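Local coordinates for protein superoxide dismutase (PDB 4F2N) that catalyses the dismutation of superoxide to dioxygen and hydrogen peroxide, probably at an iron ion bound in each subunit, at residues Trp156-Val161 / Ile187-Val192; Gln101-Phe106 / Ser174-Pro179; Lys61-Tyr66 / Asn107-Trp112. All coordinates share one frame; numbering follows the deposited sequence.

Contact 1: residues Trp156-Val161 / Ile187-Val192; sequences WTWLCV and IFTADV. With FE2 (Fe (II) ion), chain N.
W156 lays its indole over the carboxylate of D191, the two planes only 9° apart, in a non-hydrogen-bonded pair of two antiparallel strands. CB of D191 sits over the ring face, 3.3 Å from W156 CZ3. D191 CG stands anti to its backbone N (chi1 -170°), which carries the carboxylate along the indole to the iron, bound by OD2 at 1.9 Å. H58, H108 and H195 complete the protein ligands; D191 OD1 accepts from the backbone N of W193 and, weakly, from the iron-bound water. At T157 the strands form a hydrogen-bonded pair with A190. T157 O is gripped twice: the backbone N of A190 donates at 2.8 Å, while T189 OG1 donates from above the carbonyl plane at 3.1 Å. The same T189 side chain lies over the six-membered ring of W158, its CB 3.8 Å from the ring centroid in a CH-pi contact. L159 meets a classic beta bulge: its O accepts from both I187 N (2.8 Å) and F188 N, the latter a longer bond at 3.3 Å. Its CD2 packs against CD1 of I187, whose CG2 also touches V161 CG2. Strand 155-161 is the central one of the three-stranded antiparallel sheet of the C-terminal domain, with 168-174 along its other edge. Helix 96-113 packs on the face bearing W156, W158, T189 and D191; helix 137-149 lies against T157, L159 and A190 on the opposite face.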
loop_
_atom_site.group_PDB
_atom_site.type_symbol
_atom_site.label_atom_id
_atom_site.label_comp_id
_atom_site.label_asym_id
_atom_site.label_seq_id
_atom_site.Cartn_x
_atom_site.Cartn_y
_atom_site.Cartn_z
ATOM N N TRP B 156 0.258 -7.171 -5.540
ATOM C CA TRP B 156 -0.430 -8.352 -6.055
ATOM C C TRP B 156 0.538 -9.503 -6.066
ATOM O O TRP B 156 1.758 -9.328 -6.352
ATOM C CB TRP B 156 -0.918 -8.076 -7.510
ATOM C CG TRP B 156 -1.893 -6.925 -7.583
ATOM C CD1 TRP B 156 -1.595 -5.557 -7.682
ATOM C CD2 TRP B 156 -3.366 -7.000 -7.571
ATOM N NE1 TRP B 156 -2.748 -4.806 -7.718
ATOM C CE2 TRP B 156 -3.846 -5.615 -7.628
ATOM C CE3 TRP B 156 -4.295 -8.043 -7.505
ATOM C CZ2 TRP B 156 -5.183 -5.309 -7.654
ATOM C CZ3 TRP B 156 -5.678 -7.718 -7.513
ATOM C CH2 TRP B 156 -6.102 -6.388 -7.588
ATOM N N THR B 157 0.013 -10.687 -5.796
ATOM C CA THR B 157 0.779 -11.913 -5.944
ATOM C C THR B 157 0.089 -12.773 -7.023
ATOM O O THR B 157 -1.146 -12.924 -7.027
ATOM C CB THR B 157 0.853 -12.669 -4.610
ATOM O OG1 THR B 157 1.514 -11.822 -3.671
ATOM C CG2 THR B 157 1.668 -13.960 -4.744
ATOM N N TRP B 158 0.896 -13.352 -7.898
ATOM C CA TRP B 158 0.395 -13.947 -9.136
ATOM C C TRP B 158 0.893 -15.334 -9.320
ATOM O O TRP B 158 2.038 -15.646 -8.966
ATOM C CB TRP B 158 0.973 -13.155 -10.315
ATOM C CG TRP B 158 0.629 -11.688 -10.311
ATOM C CD1 TRP B 158 1.349 -10.637 -9.722
ATOM C CD2 TRP B 158 -0.516 -11.046 -10.968
ATOM N NE1 TRP B 158 0.728 -9.443 -9.951
ATOM C CE2 TRP B 158 -0.397 -9.603 -10.678
ATOM C CE3 TRP B 158 -1.598 -11.504 -11.737
ATOM C CZ2 TRP B 158 -1.320 -8.666 -11.154
ATOM C CZ3 TRP B 158 -2.544 -10.556 -12.202
ATOM C CH2 TRP B 158 -2.387 -9.156 -11.926
ATOM N N LEU B 159 0.066 -16.167 -9.932
ATOM C CA LEU B 159 0.538 -17.408 -10.576
ATOM C C LEU B 159 0.444 -17.171 -12.081
ATOM O O LEU B 159 -0.627 -16.833 -12.599
ATOM C CB LEU B 159 -0.330 -18.615 -10.160
ATOM C CG LEU B 159 0.009 -19.993 -10.772
ATOM C CD1 LEU B 159 1.392 -20.467 -10.346
ATOM C CD2 LEU B 159 -1.047 -20.998 -10.313
ATOM N N CYS B 160 1.567 -17.310 -12.767
ATOM C CA CYS B 160 1.643 -17.070 -14.203
ATOM C C CYS B 160 2.208 -18.249 -14.967
ATOM O O CYS B 160 2.962 -19.083 -14.423
ATOM C CB CYS B 160 2.507 -15.840 -14.540
ATOM S SG CYS B 160 1.958 -14.279 -13.823
ATOM N N VAL B 161 1.859 -18.283 -16.247
ATOM C CA VAL B 161 2.478 -19.176 -17.206
ATOM C C VAL B 161 3.510 -18.323 -17.969
ATOM O O VAL B 161 3.229 -17.180 -18.430
ATOM C CB VAL B 161 1.429 -19.719 -18.212
ATOM C CG1 VAL B 161 2.097 -20.277 -19.461
ATOM C CG2 VAL B 161 0.485 -20.729 -17.553
ATOM N N ILE B 187 -2.655 -16.490 -14.567
ATOM C CA ILE B 187 -3.763 -17.431 -14.482
ATOM C C ILE B 187 -4.484 -17.338 -13.146
ATOM O O ILE B 187 -5.604 -17.827 -13.019
ATOM C CB ILE B 187 -3.369 -18.907 -14.838
ATOM C CG1 ILE B 187 -2.542 -19.548 -13.716
ATOM C CG2 ILE B 187 -2.637 -18.965 -16.185
ATOM C CD1 ILE B 187 -2.181 -21.010 -13.955
ATOM N N PHE B 188 -3.849 -16.688 -12.160
ATOM C CA PHE B 188 -4.445 -16.471 -10.830
ATOM C C PHE B 188 -3.764 -15.289 -10.148
ATOM O O PHE B 188 -2.557 -15.054 -10.363
ATOM C CB PHE B 188 -4.296 -17.711 -9.955
ATOM C CG PHE B 188 -4.865 -17.513 -8.563
ATOM C CD1 PHE B 188 -6.238 -17.291 -8.399
ATOM C CD2 PHE B 188 -4.033 -17.455 -7.439
ATOM C CE1 PHE B 188 -6.784 -17.052 -7.143
ATOM C CE2 PHE B 188 -4.579 -17.248 -6.165
ATOM C CZ PHE B 188 -5.957 -17.037 -6.025
ATOM N N THR B 189 -4.526 -14.512 -9.392
ATOM C CA THR B 189 -3.947 -13.422 -8.586
ATOM C C THR B 189 -4.599 -13.299 -7.216
ATOM O O THR B 189 -5.773 -13.662 -7.047
ATOM C CB THR B 189 -3.994 -12.046 -9.323
ATOM O OG1 THR B 189 -3.070 -11.146 -8.697
ATOM C CG2 THR B 189 -5.377 -11.393 -9.244
ATOM N N ALA B 190 -3.848 -12.774 -6.246
ATOM C CA ALA B 190 -4.415 -12.357 -4.953
ATOM C C ALA B 190 -4.016 -10.913 -4.755
ATOM O O ALA B 190 -2.826 -10.553 -4.861
ATOM C CB ALA B 190 -3.867 -13.213 -3.814
ATOM N N ASP B 191 -5.005 -10.069 -4.507
ATOM C CA ASP B 191 -4.748 -8.656 -4.177
ATOM C C ASP B 191 -4.195 -8.605 -2.749
ATOM O O ASP B 191 -4.833 -9.142 -1.828
ATOM C CB ASP B 191 -6.104 -7.916 -4.219
ATOM C CG ASP B 191 -5.977 -6.407 -4.124
ATOM O OD1 ASP B 191 -4.843 -5.884 -3.984
ATOM O OD2 ASP B 191 -7.038 -5.715 -4.234
ATOM N N VAL B 192 -3.013 -8.017 -2.551
ATOM C CA VAL B 192 -2.526 -7.820 -1.185
ATOM C C VAL B 192 -2.318 -6.339 -0.843
ATOM O O VAL B 192 -1.610 -5.997 0.109
ATOM C CB VAL B 192 -1.294 -8.675 -0.827
ATOM C CG1 VAL B 192 -1.629 -10.161 -0.868
ATOM C CG2 VAL B 192 -0.183 -8.400 -1.822
HETATM FE FE FE2 N . -7.739 -3.942 -4.539
HETATM O O HOH W 1 -5.682 -3.260 -5.176
#

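Contact 2: residues Gln101-Phe106 / Ser174-Pro179; sequences QAAQHF and SNAGCP
A103 and Q104, on one turn of helix 96-113, meet A176 in a type II' beta turn running from S174 to G177 and closed by a hydrogen bond from G177 N to S174 O, with Q104 and A176 CA atoms 5.4 Å apart. The methyl of A176 points to the helix and touches both neighbours, reaching A103 CB at 3.9 Å and Q104 CG at 3.8 Å. A103 CB also comes within 3.2 Å of A176 O. The side chain of Q104 starts with CG beside its backbone N and bends at chi2 (-68°), which brings the amide round to the turn. Its OE1 then lies 3.6 Å from A176 CA but makes its hydrogen bonds beyond the turn, with W156 NE1 and N107 ND2, while NE2 bonds to Y66 OH. Farther along both segments, C178 SG approaches the F106 ring obliquely: it is 3.8 Å from CD2 and 4.6 Å from the ring centroid, a sulfur-aromatic contact. F152 of the second subunit packs on Q104, N175 and A176. No hydrogen bond joins the two segments directly; N107 ND2 links them by bonding both Q104 OE1 and A176 O. The direct interface is thus mainly apolar, made by methyls, the Q104 methylene, sulfur and aromatic ring, with two close approaches to the turn backbone, while the polar ends of Q104 are held by surrounding residues. With its NE2 about 5 Å from the iron, such fixing of Q104 is consistent with a second-shell role in the metal site.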
loop_
_atom_site.group_PDB
_atom_site.type_symbol
_atom_site.label_atom_id
_atom_site.label_comp_id
_atom_site.label_asym_id
_atom_site.label_seq_id
_atom_site.Cartn_x
_atom_site.Cartn_y
_atom_site.Cartn_z
ATOM N N GLN B 101 -4.219 3.546 -13.353
ATOM C CA GLN B 101 -5.676 3.292 -13.339
ATOM C C GLN B 101 -6.002 2.089 -14.240
ATOM O O GLN B 101 -6.845 1.259 -13.892
ATOM C CB GLN B 101 -6.470 4.519 -13.792
ATOM C CG GLN B 101 -6.157 5.799 -13.016
ATOM C CD GLN B 101 -6.462 5.690 -11.542
ATOM O OE1 GLN B 101 -7.603 5.444 -11.128
ATOM N NE2 GLN B 101 -5.444 5.842 -10.737
ATOM N N ALA B 102 -5.348 2.014 -15.397
ATOM C CA ALA B 102 -5.612 0.918 -16.368
ATOM C C ALA B 102 -5.181 -0.434 -15.807
ATOM O O ALA B 102 -5.970 -1.421 -15.820
ATOM C CB ALA B 102 -4.912 1.201 -17.695
ATOM N N ALA B 103 -3.975 -0.477 -15.242
ATOM C CA ALA B 103 -3.478 -1.713 -14.602
ATOM C C ALA B 103 -4.348 -2.099 -13.409
ATOM O O ALA B 103 -4.717 -3.254 -13.294
ATOM C CB ALA B 103 -2.009 -1.585 -14.190
ATOM N N GLN B 104 -4.684 -1.154 -12.519
ATOM C CA GLN B 104 -5.577 -1.507 -11.400
ATOM C C GLN B 104 -6.946 -1.998 -11.865
ATOM O O GLN B 104 -7.540 -2.901 -11.245
ATOM C CB GLN B 104 -5.725 -0.351 -10.386
ATOM C CG GLN B 104 -4.470 -0.146 -9.527
ATOM C CD GLN B 104 -4.227 -1.312 -8.545
ATOM O OE1 GLN B 104 -3.711 -2.374 -8.935
ATOM N NE2 GLN B 104 -4.580 -1.113 -7.280
ATOM N N HIS B 105 -7.478 -1.408 -12.942
ATOM C CA HIS B 105 -8.756 -1.883 -13.495
ATOM C C HIS B 105 -8.630 -3.322 -13.944
ATOM O O HIS B 105 -9.435 -4.183 -13.577
ATOM C CB HIS B 105 -9.285 -0.960 -14.612
ATOM C CG HIS B 105 -10.531 -1.469 -15.302
ATOM N ND1 HIS B 105 -11.539 -2.094 -14.636
ATOM C CD2 HIS B 105 -10.934 -1.400 -16.647
ATOM C CE1 HIS B 105 -12.524 -2.403 -15.498
ATOM N NE2 HIS B 105 -12.151 -2.004 -16.731
ATOM N N PHE B 106 -7.591 -3.596 -14.704
ATOM C CA PHE B 106 -7.334 -4.950 -15.170
ATOM C C PHE B 106 -7.111 -5.884 -13.965
ATOM O O PHE B 106 -7.702 -6.983 -13.906
ATOM C CB PHE B 106 -6.110 -4.984 -16.109
ATOM C CG PHE B 106 -5.631 -6.390 -16.405
ATOM C CD1 PHE B 106 -6.153 -7.096 -17.487
ATOM C CD2 PHE B 106 -4.695 -7.021 -15.582
ATOM C CE1 PHE B 106 -5.758 -8.420 -17.741
ATOM C CE2 PHE B 106 -4.287 -8.335 -15.820
ATOM C CZ PHE B 106 -4.822 -9.037 -16.915
ATOM N N SER B 174 4.478 -4.756 -7.124
ATOM C CA SER B 174 4.208 -3.644 -6.210
ATOM C C SER B 174 3.110 -2.749 -6.835
ATOM O O SER B 174 3.157 -2.447 -8.043
ATOM C CB SER B 174 5.507 -2.834 -6.028
ATOM O OG SER B 174 5.292 -1.576 -5.373
ATOM N N ASN B 175 2.183 -2.287 -6.002
ATOM C CA ASN B 175 1.215 -1.242 -6.410
ATOM C C ASN B 175 0.338 -1.697 -7.589
ATOM O O ASN B 175 -0.440 -2.617 -7.402
ATOM C CB ASN B 175 1.900 0.113 -6.659
ATOM C CG ASN B 175 2.459 0.710 -5.356
ATOM O OD1 ASN B 175 2.113 0.231 -4.275
ATOM N ND2 ASN B 175 3.324 1.738 -5.454
ATOM N N ALA B 176 0.460 -1.055 -8.755
ATOM C CA ALA B 176 -0.350 -1.442 -9.917
ATOM C C ALA B 176 0.364 -2.422 -10.842
ATOM O O ALA B 176 -0.169 -2.794 -11.881
ATOM C CB ALA B 176 -0.821 -0.216 -10.710
ATOM N N GLY B 177 1.572 -2.841 -10.470
ATOM C CA GLY B 177 2.346 -3.737 -11.324
ATOM C C GLY B 177 1.636 -4.986 -11.747
ATOM O O GLY B 177 0.885 -5.591 -10.986
ATOM N N CYS B 178 1.921 -5.394 -12.974
ATOM C CA CYS B 178 1.160 -6.428 -13.635
ATOM C C CYS B 178 2.157 -7.278 -14.460
ATOM O O CYS B 178 2.909 -6.716 -15.267
ATOM C CB CYS B 178 0.239 -5.637 -14.559
ATOM S SG CYS B 178 -0.934 -6.596 -15.446
ATOM N N PRO B 179 2.204 -8.606 -14.253
ATOM C CA PRO B 179 3.239 -9.417 -14.932
ATOM C C PRO B 179 3.140 -9.446 -16.464
ATOM O O PRO B 179 4.065 -9.839 -17.145
ATOM C CB PRO B 179 2.987 -10.819 -14.400
ATOM C CG PRO B 179 2.272 -10.598 -13.090
ATOM C CD PRO B 179 1.352 -9.447 -13.386
#

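Contact 3: residues Lys61-Tyr66 / Asn107-Trp112; sequences KHHSAY and NHSFFW. With FE2 (Fe (II) ion), chain N.
H63, with CG anti to its backbone N (chi1 -167°), and H108, with CG beside its own N, run past one another with opposite headings between helices 52-71 and 96-113. These are the two long helices of the superoxide dismutase alpha-hairpin domain, and their short segments cross at -135°. CB of H108 sits over the centre of the H63 imidazole, 3.4 Å from the centroid, a CH-pi contact that leaves the two rings themselves oblique. Beyond that methylene the H108 ring extends to the iron, which NE2 binds; its ND1 is held by Q104 O, fixing the ring's rotation. Y66 comes across H108 at about a right angle, its ring slid off the imidazole and CE2 3.6 Å from H108 CE1; F152 of the second subunit packs on Y66. At the H63 rim, S109 OG, itself hydrogen-bonded to H105 O, lies in the ring plane near CE1, while NE2 is hydrogen-bonded to H105 ND1. H63, Y66, H108 and W112 thus make an aromatic cluster. W112 closes it with its indole N-H: NE1 donates to H63 ND1 at 2.9 Å, with an angle of 162° at the hydrogen.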
loop_
_atom_site.group_PDB
_atom_site.type_symbol
_atom_site.label_atom_id
_atom_site.label_comp_id
_atom_site.label_asym_id
_atom_site.label_seq_id
_atom_site.Cartn_x
_atom_site.Cartn_y
_atom_site.Cartn_z
ATOM N N LYS B 61 -16.321 0.831 -4.222
ATOM C CA LYS B 61 -15.524 2.046 -3.936
ATOM C C LYS B 61 -14.188 2.047 -4.655
ATOM O O LYS B 61 -13.964 2.907 -5.480
ATOM C CB LYS B 61 -15.263 2.298 -2.441
ATOM C CG LYS B 61 -16.434 2.079 -1.497
ATOM C CD LYS B 61 -17.541 3.082 -1.679
ATOM C CE LYS B 61 -18.727 2.661 -0.810
ATOM N NZ LYS B 61 -19.926 3.433 -1.189
ATOM N N HIS B 62 -13.302 1.105 -4.313
ATOM C CA HIS B 62 -11.936 1.064 -4.877
ATOM C C HIS B 62 -11.915 0.810 -6.363
ATOM O O HIS B 62 -11.404 1.615 -7.145
ATOM C CB HIS B 62 -11.078 0.026 -4.152
ATOM C CG HIS B 62 -10.779 0.389 -2.717
ATOM N ND1 HIS B 62 -9.726 1.150 -2.367
ATOM C CD2 HIS B 62 -11.427 0.049 -1.539
ATOM C CE1 HIS B 62 -9.709 1.306 -1.030
ATOM N NE2 HIS B 62 -10.752 0.617 -0.523
ATOM N N HIS B 63 -12.499 -0.307 -6.778
ATOM C CA HIS B 63 -12.478 -0.639 -8.187
ATOM C C HIS B 63 -13.220 0.397 -9.001
ATOM O O HIS B 63 -12.736 0.858 -10.023
ATOM C CB HIS B 63 -13.070 -2.017 -8.410
ATOM C CG HIS B 63 -12.799 -2.559 -9.776
ATOM N ND1 HIS B 63 -13.156 -3.800 -10.144
ATOM C CD2 HIS B 63 -12.159 -1.997 -10.864
ATOM C CE1 HIS B 63 -12.775 -4.019 -11.420
ATOM N NE2 HIS B 63 -12.172 -2.917 -11.860
ATOM N N SER B 64 -14.404 0.777 -8.533
ATOM C CA SER B 64 -15.193 1.794 -9.226
ATOM C C SER B 64 -14.414 3.090 -9.463
ATOM O O SER B 64 -14.531 3.696 -10.525
ATOM C CB SER B 64 -16.481 2.081 -8.474
ATOM O OG SER B 64 -17.255 3.006 -9.216
ATOM N N ALA B 65 -13.611 3.502 -8.486
ATOM C CA ALA B 65 -12.853 4.737 -8.640
ATOM C C ALA B 65 -11.812 4.629 -9.756
ATOM O O ALA B 65 -11.579 5.597 -10.473
ATOM C CB ALA B 65 -12.188 5.149 -7.315
ATOM N N TYR B 66 -11.165 3.469 -9.890
ATOM C CA TYR B 66 -10.200 3.259 -10.995
ATOM C C TYR B 66 -10.904 3.326 -12.358
ATOM O O TYR B 66 -10.380 3.894 -13.313
ATOM C CB TYR B 66 -9.516 1.883 -10.865
ATOM C CG TYR B 66 -8.622 1.755 -9.648
ATOM C CD1 TYR B 66 -7.512 2.598 -9.483
ATOM C CD2 TYR B 66 -8.860 0.782 -8.686
ATOM C CE1 TYR B 66 -6.666 2.484 -8.374
ATOM C CE2 TYR B 66 -8.031 0.658 -7.579
ATOM C CZ TYR B 66 -6.927 1.508 -7.436
ATOM O OH TYR B 66 -6.106 1.360 -6.347
ATOM N N ASN B 107 -6.269 -5.461 -13.018
ATOM C CA ASN B 107 -5.890 -6.352 -11.907
ATOM C C ASN B 107 -7.118 -6.762 -11.122
ATOM O O ASN B 107 -7.271 -7.947 -10.799
ATOM C CB ASN B 107 -4.864 -5.709 -10.964
ATOM C CG ASN B 107 -3.533 -5.467 -11.639
ATOM O OD1 ASN B 107 -3.200 -6.104 -12.660
ATOM N ND2 ASN B 107 -2.759 -4.557 -11.076
ATOM N N HIS B 108 -8.001 -5.799 -10.836
ATOM C CA HIS B 108 -9.239 -6.110 -10.069
ATOM C C HIS B 108 -10.191 -6.970 -10.864
ATOM O O HIS B 108 -10.793 -7.900 -10.315
ATOM C CB HIS B 108 -9.958 -4.835 -9.569
ATOM C CG HIS B 108 -9.249 -4.167 -8.400
ATOM N ND1 HIS B 108 -8.217 -3.294 -8.571
ATOM C CD2 HIS B 108 -9.397 -4.334 -7.032
ATOM C CE1 HIS B 108 -7.749 -2.906 -7.382
ATOM N NE2 HIS B 108 -8.451 -3.551 -6.423
ATOM N N SER B 109 -10.365 -6.674 -12.154
ATOM C CA SER B 109 -11.239 -7.477 -13.018
ATOM C C SER B 109 -10.817 -8.927 -13.037
ATOM O O SER B 109 -11.645 -9.839 -12.989
ATOM C CB SER B 109 -11.287 -6.894 -14.447
ATOM O OG SER B 109 -11.849 -5.592 -14.388
ATOM N N PHE B 110 -9.515 -9.133 -13.100
ATOM C CA PHE B 110 -8.957 -10.474 -13.166
ATOM C C PHE B 110 -9.189 -11.177 -11.838
ATOM O O PHE B 110 -9.629 -12.332 -11.805
ATOM C CB PHE B 110 -7.449 -10.428 -13.516
ATOM C CG PHE B 110 -6.880 -11.796 -13.769
ATOM C CD1 PHE B 110 -7.170 -12.472 -14.957
ATOM C CD2 PHE B 110 -6.069 -12.409 -12.829
ATOM C CE1 PHE B 110 -6.647 -13.741 -15.205
ATOM C CE2 PHE B 110 -5.551 -13.686 -13.065
ATOM C CZ PHE B 110 -5.836 -14.351 -14.247
ATOM N N PHE B 111 -8.940 -10.451 -10.739
ATOM C CA PHE B 111 -9.217 -10.933 -9.383
ATOM C C PHE B 111 -10.653 -11.428 -9.200
ATOM O O PHE B 111 -10.853 -12.508 -8.622
ATOM C CB PHE B 111 -8.920 -9.803 -8.381
ATOM C CG PHE B 111 -8.854 -10.228 -6.946
ATOM C CD1 PHE B 111 -8.154 -11.377 -6.549
ATOM C CD2 PHE B 111 -9.448 -9.438 -5.965
ATOM C CE1 PHE B 111 -8.079 -11.734 -5.201
ATOM C CE2 PHE B 111 -9.362 -9.791 -4.601
ATOM C CZ PHE B 111 -8.673 -10.931 -4.229
ATOM N N TRP B 112 -11.644 -10.661 -9.654
ATOM C CA TRP B 112 -13.038 -11.112 -9.504
ATOM C C TRP B 112 -13.313 -12.389 -10.244
ATOM O O TRP B 112 -14.078 -13.225 -9.762
ATOM C CB TRP B 112 -14.038 -10.042 -9.946
ATOM C CG TRP B 112 -13.825 -8.703 -9.285
ATOM C CD1 TRP B 112 -13.814 -7.451 -9.905
ATOM C CD2 TRP B 112 -13.576 -8.433 -7.863
ATOM N NE1 TRP B 112 -13.578 -6.450 -8.986
ATOM C CE2 TRP B 112 -13.426 -6.975 -7.739
ATOM C CE3 TRP B 112 -13.453 -9.221 -6.727
ATOM C CZ2 TRP B 112 -13.181 -6.359 -6.519
ATOM C CZ3 TRP B 112 -13.198 -8.591 -5.500
ATOM C CH2 TRP B 112 -13.068 -7.192 -5.393
HETATM FE FE FE2 N . -7.739 -3.942 -4.539
HETATM O O HOH W 1 -5.682 -3.260 -5.176
#

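The iron joins contacts 1 and 3, whose centres are about 14 Å apart: D191 from the sheet and H108 from helix 96-113 both bind it, D191 OD2 lying 3.4 Å from H108 NE2, and they share the metal-bound water. Contact 2 bridges them through the amide of Q104. Its OE1 is 2.9 Å from W156 NE1 of contact 1 and its NE2 is 3.1 Å from Y66 OH of contact 3, a polar chain beside the metal that spans the helical hairpin and the C-terminal domain. Contacts 2 and 3 share helix 96-113, linked again where H105 ND1 lies 3.0 Å from H63 NE2. Contacts 1 and 2 also touch, with P179 CD 3.2 Å from W158 CE2.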